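Local coordinates for DUF6836 domain-containing protein (Clostridium leptum, PDB 4PW1), which is of unknown function but folds into a nine-stranded antiparallel beta sheet surrounded by alpha-helices, at residues R94-N99 against F110-Q115; Y68-F73 against M86-K91. One frame throughout, in Å; residues are numbered along the deposited sequence.

Interaction 1 (R94-N99 against F110-Q115); sequences RRYLVN and FSYVNQ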
# COMPACT_ATOMS: atom_id res chain seq x y z
N ARG B 94 24.02 -5.24 15.71
CA ARG B 94 22.83 -5.25 14.86
C ARG B 94 22.06 -3.94 14.98
O ARG B 94 21.92 -3.40 16.08
CB ARG B 94 21.90 -6.41 15.25
CG ARG B 94 22.37 -7.78 14.75
CD ARG B 94 21.48 -8.86 15.33
NE ARG B 94 21.67 -8.95 16.76
CZ ARG B 94 20.94 -9.68 17.58
NH1 ARG B 94 19.94 -10.41 17.09
NH2 ARG B 94 21.20 -9.67 18.87
N ARG B 95 21.61 -3.41 13.86
CA ARG B 95 20.93 -2.13 13.84
C ARG B 95 19.47 -2.33 13.55
O ARG B 95 19.11 -3.03 12.61
CB ARG B 95 21.57 -1.22 12.80
CG ARG B 95 23.02 -0.96 13.16
CD ARG B 95 23.70 -0.00 12.22
NE ARG B 95 23.53 -0.47 10.87
CZ ARG B 95 24.01 0.16 9.81
NH1 ARG B 95 24.71 1.28 9.95
NH2 ARG B 95 23.80 -0.35 8.60
N TYR B 96 18.63 -1.70 14.35
CA TYR B 96 17.19 -1.82 14.20
C TYR B 96 16.51 -0.47 14.01
O TYR B 96 17.01 0.55 14.44
CB TYR B 96 16.61 -2.44 15.45
CG TYR B 96 16.99 -3.85 15.65
CD1 TYR B 96 18.16 -4.16 16.33
CD2 TYR B 96 16.21 -4.88 15.15
CE1 TYR B 96 18.54 -5.46 16.52
CE2 TYR B 96 16.60 -6.20 15.33
CZ TYR B 96 17.77 -6.48 16.03
OH TYR B 96 18.21 -7.75 16.28
N LEU B 97 15.39 -0.49 13.32
CA LEU B 97 14.43 0.61 13.37
C LEU B 97 13.21 0.08 14.09
O LEU B 97 12.70 -1.01 13.76
CB LEU B 97 14.05 1.09 11.96
CG LEU B 97 15.13 1.83 11.18
CD1 LEU B 97 14.66 2.22 9.78
CD2 LEU B 97 15.64 3.06 11.95
N VAL B 98 12.77 0.82 15.08
CA VAL B 98 11.54 0.57 15.77
C VAL B 98 10.50 1.62 15.37
O VAL B 98 10.78 2.83 15.42
CB VAL B 98 11.70 0.67 17.27
CG1 VAL B 98 10.37 0.45 17.99
CG2 VAL B 98 12.73 -0.31 17.74
N ASN B 99 9.31 1.15 15.02
CA ASN B 99 8.17 2.00 14.74
C ASN B 99 7.02 1.57 15.63
O ASN B 99 6.77 0.37 15.82
CB ASN B 99 7.77 1.89 13.27
CG ASN B 99 8.68 2.69 12.39
OD1 ASN B 99 8.50 3.89 12.23
ND2 ASN B 99 9.76 2.07 11.95
N PHE B 110 3.27 -1.89 15.95
CA PHE B 110 4.62 -2.12 16.45
C PHE B 110 5.45 -2.83 15.38
O PHE B 110 4.98 -3.77 14.79
CB PHE B 110 4.57 -3.03 17.68
CG PHE B 110 5.93 -3.37 18.22
CD1 PHE B 110 6.63 -4.47 17.75
CD2 PHE B 110 6.53 -2.58 19.17
CE1 PHE B 110 7.89 -4.77 18.25
CE2 PHE B 110 7.80 -2.85 19.63
CZ PHE B 110 8.48 -3.95 19.17
N SER B 111 6.67 -2.39 15.13
CA SER B 111 7.58 -3.19 14.34
C SER B 111 9.03 -2.95 14.79
O SER B 111 9.43 -1.80 15.15
CB SER B 111 7.41 -2.88 12.84
OG SER B 111 7.96 -1.61 12.56
N TYR B 112 9.80 -4.03 14.73
CA TYR B 112 11.17 -4.11 15.18
C TYR B 112 11.98 -4.79 14.09
O TYR B 112 11.94 -6.01 13.95
CB TYR B 112 11.17 -4.94 16.45
CG TYR B 112 12.47 -5.15 17.17
CD1 TYR B 112 12.97 -4.19 18.05
CD2 TYR B 112 13.15 -6.35 17.07
CE1 TYR B 112 14.14 -4.42 18.76
CE2 TYR B 112 14.33 -6.59 17.78
CZ TYR B 112 14.80 -5.62 18.64
OH TYR B 112 15.94 -5.86 19.34
N VAL B 113 12.69 -4.01 13.28
CA VAL B 113 13.18 -4.48 12.01
C VAL B 113 14.68 -4.30 11.92
O VAL B 113 15.21 -3.18 11.98
CB VAL B 113 12.46 -3.82 10.80
CG1 VAL B 113 13.08 -4.29 9.47
CG2 VAL B 113 10.98 -4.13 10.79
N ASN B 114 15.38 -5.42 11.79
CA ASN B 114 16.84 -5.40 11.64
C ASN B 114 17.19 -4.83 10.25
O ASN B 114 16.79 -5.36 9.26
CB ASN B 114 17.34 -6.81 11.80
CG ASN B 114 18.82 -6.99 11.52
OD1 ASN B 114 19.58 -6.11 11.16
ND2 ASN B 114 19.22 -8.20 11.70
N GLN B 115 17.94 -3.75 10.23
CA GLN B 115 18.27 -3.02 9.02
C GLN B 115 19.38 -3.65 8.24
O GLN B 115 19.59 -3.28 7.10
CB GLN B 115 18.70 -1.58 9.37
CG GLN B 115 17.60 -0.81 10.08
CD GLN B 115 16.38 -0.78 9.21
OE1 GLN B 115 15.33 -1.40 9.48
NE2 GLN B 115 16.53 -0.13 8.12
O HOH W 1 21.84 -5.45 11.87
O HOH W 2 17.27 -7.98 19.07
O HOH W 3 10.39 -0.86 12.26

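Interaction 2 (Y68-F73 against M86-K91); sequences YPLIKF and MALTEK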
# COMPACT_ATOMS: atom_id res chain seq x y z
N TYR B 68 14.97 5.58 27.24
CA TYR B 68 14.13 6.77 27.54
C TYR B 68 14.54 8.01 26.75
O TYR B 68 13.71 8.61 26.12
CB TYR B 68 14.12 7.08 29.05
CG TYR B 68 12.94 6.47 29.78
CD1 TYR B 68 12.65 5.11 29.65
CD2 TYR B 68 12.15 7.24 30.59
CE1 TYR B 68 11.58 4.53 30.30
CE2 TYR B 68 11.09 6.68 31.28
CZ TYR B 68 10.81 5.34 31.15
OH TYR B 68 9.75 4.81 31.79
N PRO B 69 15.84 8.31 26.69
CA PRO B 69 16.22 9.46 25.89
C PRO B 69 15.93 9.35 24.40
O PRO B 69 15.91 10.36 23.73
CB PRO B 69 17.74 9.55 26.10
CG PRO B 69 18.03 8.80 27.37
CD PRO B 69 17.00 7.71 27.40
N LEU B 70 15.70 8.15 23.89
CA LEU B 70 15.51 7.96 22.45
C LEU B 70 14.03 7.81 22.06
O LEU B 70 13.67 7.93 20.90
CB LEU B 70 16.26 6.72 21.98
CG LEU B 70 17.76 6.70 22.28
CD1 LEU B 70 18.36 5.40 21.79
CD2 LEU B 70 18.45 7.87 21.59
N ILE B 71 13.18 7.50 23.03
CA ILE B 71 11.76 7.33 22.72
C ILE B 71 11.04 8.69 22.66
O ILE B 71 10.54 9.18 23.64
CB ILE B 71 11.11 6.43 23.77
CG1 ILE B 71 11.77 5.05 23.70
CG2 ILE B 71 9.62 6.29 23.53
CD1 ILE B 71 11.39 4.12 24.86
N LYS B 72 10.91 9.22 21.45
CA LYS B 72 10.30 10.52 21.22
C LYS B 72 9.04 10.44 20.36
O LYS B 72 9.07 10.57 19.11
CB LYS B 72 11.34 11.45 20.60
CG LYS B 72 12.49 11.75 21.56
CD LYS B 72 13.34 12.89 21.02
CE LYS B 72 14.36 12.37 20.03
NZ LYS B 72 15.47 11.65 20.72
N PHE B 73 7.93 10.20 21.04
CA PHE B 73 6.63 10.18 20.38
C PHE B 73 6.23 11.54 19.87
O PHE B 73 6.60 12.58 20.45
CB PHE B 73 5.55 9.61 21.29
CG PHE B 73 5.54 8.11 21.34
CD1 PHE B 73 6.33 7.41 22.23
CD2 PHE B 73 4.75 7.37 20.43
CE1 PHE B 73 6.31 6.02 22.27
CE2 PHE B 73 4.71 6.00 20.49
CZ PHE B 73 5.50 5.31 21.40
N MSE B 86 12.77 4.98 15.17
CA MSE B 86 13.74 5.08 16.22
C MSE B 86 14.87 4.07 15.95
O MSE B 86 14.62 2.86 15.80
CB MSE B 86 13.12 4.83 17.60
CG MSE B 86 14.14 4.93 18.68
SE MSE B 86 13.30 4.62 20.42
CE MSE B 86 12.76 2.78 20.34
N ALA B 87 16.11 4.57 15.92
CA ALA B 87 17.29 3.80 15.57
C ALA B 87 17.91 3.23 16.81
O ALA B 87 18.20 3.98 17.73
CB ALA B 87 18.34 4.66 14.80
N LEU B 88 18.07 1.92 16.89
CA LEU B 88 18.76 1.29 18.02
C LEU B 88 19.87 0.37 17.50
O LEU B 88 19.72 -0.25 16.45
CB LEU B 88 17.78 0.40 18.82
CG LEU B 88 16.60 1.09 19.46
CD1 LEU B 88 15.74 0.04 20.16
CD2 LEU B 88 17.03 2.13 20.49
N THR B 89 20.94 0.23 18.28
CA THR B 89 22.00 -0.70 18.00
C THR B 89 22.11 -1.70 19.15
O THR B 89 22.30 -1.31 20.26
CB THR B 89 23.32 0.05 17.77
OG1 THR B 89 23.18 0.90 16.64
CG2 THR B 89 24.45 -0.92 17.46
N GLU B 90 21.94 -2.98 18.86
CA GLU B 90 22.13 -4.05 19.86
C GLU B 90 23.59 -4.10 20.33
O GLU B 90 24.48 -3.56 19.66
CB GLU B 90 21.82 -5.45 19.26
CG GLU B 90 20.47 -6.07 19.58
CD GLU B 90 20.30 -6.46 21.03
OE1 GLU B 90 21.25 -6.38 21.80
OE2 GLU B 90 19.17 -6.84 21.39
N LYS B 91 23.84 -4.77 21.46
CA LYS B 91 25.18 -4.83 22.03
C LYS B 91 26.16 -5.50 21.03
O LYS B 91 27.33 -5.20 21.04
CB LYS B 91 25.19 -5.50 23.43

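Interaction 1 (R94-N99 against F110-Q115)
Strands 95-103 and 106-114 form an antiparallel beta hairpin within the nine-stranded sheet. The backbones are joined in two hydrogen-bonded pairs, L97 with V113 and N99 with S111, each closed by two N-H...O=C bonds lying in the carbonyl planes; L97 N to V113 O measures 3.0 Å. One more bond continues the pattern just past the strand end, where Q115 N meets R95 O at 2.7 Å and nearly straight, 172° at the hydrogen.

Aromatic packing dominates the face that carries Y96, V98, Y112 and N114. The Y96 ring lies over the Y112 ring in an offset stack, planes 22° apart and centroids separated by 4.3 Å. The two rings arrive differently: Y96 has CG beside its backbone N, whereas Y112 has CG anti to the N (chi1 -178°), so each leans toward the other strand. Flat, broad rings suit this buried surface, and V98 CG2 extends it by touching Y112 CD1. N114 CB packs against Y96 CE2, while its OD1 is held by D116 N.

Water bridges serve the polar groups. Both tyrosine hydroxyls share one water, which lies in the plane of the Y112 ring at its edge. Another joins R95 N to N114 OD1. On the opposite face, small S111 and amide-bearing N99 sit side by side. N99 OD1 takes a hydrogen bond from D85 N, and a third water is gripped by three protein atoms: it donates to L97 O, accepts from N99 ND2, and lies 2.6 Å from S111 OG.

Interaction 2 (Y68-F73 against M86-K91)
A loop between helix 64-67 and strand 74-76 packs here against the C-terminal end of strand 80-89, a member of the antiparallel sheet. The joint is made by apolar side chains, and it begins at M86, whose CB points toward the loop. Its CG is anti to the backbone N and the next torsion is also extended (chi2 179°), so the chain reaches straight out before bending at the selenium (chi3 66°). Methionine, modelled here as selenomethionine, has the long, flexible, unbranched chain that suits this span: SE passes alongside I71 CG1 at 3.6 Å and approaches L70 CB at 4.0 Å, with the I71 and M86 side chains crossing obliquely. The same selenium lies 3.4 Å from L70 O, so the loop backbone also borders it. Past the selenium, the terminal CE turns to V98 of the adjoining strand.

A87, exposed and small, adds little beyond its carbonyl oxygen, which lies near L70 CD1. L88 then brings a second apolar branch to the loop, its end closer to L70 than the initial direction of its side chain would suggest: L88 CD2 meets CD1 of exposed L70 at 3.8 Å. Buried L88 also packs on V98 and W62, joining sheet and loops. Beyond it the strand leaves the loop: T89 N hydrogen-bonds to a glycerol, probably from the crystallisation liquor, while T89 O takes a hydrogen bond from W62 NE1.

Interaction 2 closes before interaction 1 opens along the chain, and their centres lie 10 Å apart on the same side of the molecule's centre. They meet through strands 80-89 and 95-103, sequence neighbours that are also adjacent in the sheet. Probable backbone hydrogen bonds, Y96 N to L88 O and V98 N to M86 O, tie them directly, while the Y96 ring packs on E90. From the loop at 68-73 the contacts therefore run through strand 80-89 into the hairpin of interaction 1, whose strand 106-114 borders strand 244-251. Together they link a peripheral loop to the middle of the sheet, and all four segments belong to one DUF6836 region.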